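Local atomic coordinates of TqaA (Penicillium aethiopicum, PDB entry 5DLK), a protein that is a fungal nonribosomal peptide synthetase, represented here by its terminal condensation-like (CT) domain, which probably closes the peptide into a macrocycle. Residues 61-67 against 415-421. Numbering follows the deposited sequence.
Sequences FIKRGTF and RFDPLDE. With EDO (1,2-ethanediol), chain E.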
# COMPACT_ATOMS: atom_id res chain seq x y z
N PHE A 61 -4.91 -6.01 1.51
CA PHE A 61 -5.36 -4.84 2.26
C PHE A 61 -6.82 -4.96 2.68
O PHE A 61 -7.18 -4.57 3.78
CB PHE A 61 -5.14 -3.57 1.43
CG PHE A 61 -3.71 -3.14 1.37
CD1 PHE A 61 -3.00 -2.91 2.54
CD2 PHE A 61 -3.06 -3.00 0.14
CE1 PHE A 61 -1.67 -2.52 2.50
CE2 PHE A 61 -1.72 -2.60 0.09
CZ PHE A 61 -1.02 -2.37 1.29
N ILE A 62 -7.67 -5.49 1.81
CA ILE A 62 -9.09 -5.63 2.15
C ILE A 62 -9.30 -6.58 3.33
O ILE A 62 -10.05 -6.27 4.27
CB ILE A 62 -9.92 -6.09 0.92
CG1 ILE A 62 -9.93 -4.95 -0.10
CG2 ILE A 62 -11.33 -6.46 1.33
CD1 ILE A 62 -10.46 -5.33 -1.48
N LYS A 63 -8.58 -7.70 3.32
CA LYS A 63 -8.71 -8.68 4.39
C LYS A 63 -8.27 -8.13 5.73
O LYS A 63 -8.69 -8.61 6.78
CB LYS A 63 -7.88 -9.93 4.09
CG LYS A 63 -8.47 -10.90 3.09
CD LYS A 63 -7.57 -12.16 3.09
CE LYS A 63 -7.98 -13.19 2.05
NZ LYS A 63 -9.40 -13.62 2.21
N ARG A 64 -7.40 -7.12 5.69
CA ARG A 64 -6.85 -6.52 6.90
C ARG A 64 -7.59 -5.23 7.31
O ARG A 64 -7.15 -4.49 8.21
CB ARG A 64 -5.36 -6.27 6.70
CG ARG A 64 -4.56 -7.61 6.76
CD ARG A 64 -3.21 -7.54 6.06
NE ARG A 64 -2.58 -8.87 6.08
CZ ARG A 64 -2.92 -9.89 5.29
NH1 ARG A 64 -3.92 -9.79 4.40
NH2 ARG A 64 -2.29 -11.05 5.41
N GLY A 65 -8.71 -4.97 6.64
CA GLY A 65 -9.55 -3.83 7.02
C GLY A 65 -8.82 -2.51 6.86
O GLY A 65 -9.03 -1.58 7.65
N THR A 66 -7.97 -2.43 5.84
CA THR A 66 -7.09 -1.27 5.68
C THR A 66 -7.90 -0.12 5.10
O THR A 66 -8.34 -0.17 3.95
CB THR A 66 -5.88 -1.60 4.80
OG1 THR A 66 -5.40 -2.90 5.14
CG2 THR A 66 -4.75 -0.58 5.03
N PHE A 67 -8.10 0.91 5.90
CA PHE A 67 -9.10 1.93 5.59
C PHE A 67 -8.63 3.25 6.19
O PHE A 67 -8.22 3.30 7.35
CB PHE A 67 -10.44 1.47 6.16
CG PHE A 67 -11.62 2.33 5.78
CD1 PHE A 67 -11.91 2.60 4.45
CD2 PHE A 67 -12.50 2.77 6.77
CE1 PHE A 67 -13.06 3.36 4.11
CE2 PHE A 67 -13.63 3.53 6.45
CZ PHE A 67 -13.90 3.83 5.12
N ARG A 415 -7.04 2.58 9.85
CA ARG A 415 -7.22 1.23 10.38
C ARG A 415 -6.32 0.30 9.57
O ARG A 415 -6.17 0.47 8.36
CB ARG A 415 -8.67 0.75 10.25
CG ARG A 415 -9.72 1.70 10.84
CD ARG A 415 -9.41 2.04 12.28
NE ARG A 415 -9.50 0.88 13.16
CZ ARG A 415 -9.26 0.95 14.47
NH1 ARG A 415 -8.94 2.11 15.02
NH2 ARG A 415 -9.34 -0.13 15.23
N PHE A 416 -5.75 -0.69 10.26
CA PHE A 416 -4.91 -1.72 9.62
C PHE A 416 -4.69 -2.82 10.62
O PHE A 416 -4.14 -2.58 11.69
CB PHE A 416 -3.57 -1.15 9.15
CG PHE A 416 -2.63 -2.19 8.58
CD1 PHE A 416 -2.94 -2.82 7.38
CD2 PHE A 416 -1.47 -2.55 9.25
CE1 PHE A 416 -2.08 -3.79 6.83
CE2 PHE A 416 -0.60 -3.52 8.71
CZ PHE A 416 -0.91 -4.14 7.50
N ASP A 417 -5.10 -4.04 10.29
CA ASP A 417 -5.00 -5.15 11.24
C ASP A 417 -4.40 -6.39 10.59
O ASP A 417 -5.10 -7.12 9.90
CB ASP A 417 -6.37 -5.47 11.82
CG ASP A 417 -6.91 -4.33 12.66
OD1 ASP A 417 -6.38 -4.12 13.76
OD2 ASP A 417 -7.83 -3.66 12.19
N PRO A 418 -3.10 -6.63 10.82
CA PRO A 418 -2.40 -7.79 10.26
C PRO A 418 -3.08 -9.11 10.60
O PRO A 418 -3.79 -9.20 11.61
CB PRO A 418 -1.01 -7.73 10.92
CG PRO A 418 -0.82 -6.32 11.30
CD PRO A 418 -2.21 -5.78 11.63
N LEU A 419 -2.84 -10.13 9.79
CA LEU A 419 -3.32 -11.47 10.10
C LEU A 419 -2.21 -12.24 10.85
O LEU A 419 -1.92 -11.92 12.01
CB LEU A 419 -3.76 -12.17 8.82
CG LEU A 419 -4.80 -11.34 8.05
CD1 LEU A 419 -5.29 -12.05 6.78
CD2 LEU A 419 -5.97 -10.97 8.97
N ASP A 420 -1.58 -13.23 10.22
CA ASP A 420 -0.55 -13.99 10.95
C ASP A 420 0.87 -13.45 10.70
O ASP A 420 1.80 -13.85 11.37
CB ASP A 420 -0.59 -15.47 10.56
CG ASP A 420 -1.85 -16.16 11.07
OD1 ASP A 420 -2.34 -15.79 12.17
OD2 ASP A 420 -2.34 -17.08 10.37
N GLU A 421 1.01 -12.54 9.74
CA GLU A 421 2.33 -12.02 9.36
C GLU A 421 2.85 -10.89 10.26
O GLU A 421 2.09 -10.21 10.97
CB GLU A 421 2.29 -11.52 7.92
CG GLU A 421 1.62 -10.14 7.73
CD GLU A 421 0.09 -10.20 7.83
OE1 GLU A 421 -0.47 -11.31 7.73
OE2 GLU A 421 -0.53 -9.13 7.99
C1 EDO E . -4.20 -0.34 14.03
O1 EDO E . -3.39 -0.26 12.83
C2 EDO E . -5.65 0.12 13.81
O2 EDO E . -6.40 -0.81 12.99
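The contact lies where the latch, the crossover from the C-terminal to the N-terminal lobe, returns: residues 415-421 leave edge strand 407-415 for strand 422-428 in the sheet of the C-terminal lobe and pass the C-terminal end of helix 56-63. A Schellman motif ends that helix, with Thr66 N bonded to Phe61 O (3.1 Å) and Gly65 N to Ile62 O (3.0 Å); Gly65, the C-prime residue, has phi 62°.

The chain then enters strand 67-75, where Phe67 and Arg415 form an antiparallel hydrogen-bonded pair (Phe67 N to Arg415 O 3.2 Å, Arg415 N to Phe67 O 2.9 Å). Past the bridge, Asp417 N bonds to Arg64 O at 3.0 Å.

Arg64 and Glu421 form a two-pronged salt bridge: NE to OE2 2.8 Å at 174°, and NH2 to OE1 3.0 Å at 166°. OE2 also accepts from Leu419 N (3.1 Å) and from Trp423. Leu419 CD1 covers one guanidinium face, 3.4 Å from Arg64 NH2. The Phe416 ring presents its edge to Thr66 OG1 (CD1 at 3.3 Å) and meets Trp423 edge-to-face. An ethanediol, probably from the crystallisation liquor, takes Phe416 N at its O2 (2.8 Å) and donates from O1 to Phe416 O (2.7 Å).

Phe61 stacks on His178; its side chain lies about 9 Å from Gly183, which binds 4'-phosphopantetheine in another structure of this protein, though the ligand is absent here. Both belong to the SHxxxDG form of the family's HHxxxDG motif. Pairing of the latch strand with the N-terminal lobe beside the central cleft is characteristic of the V-shaped, two-lobed condensation-domain fold.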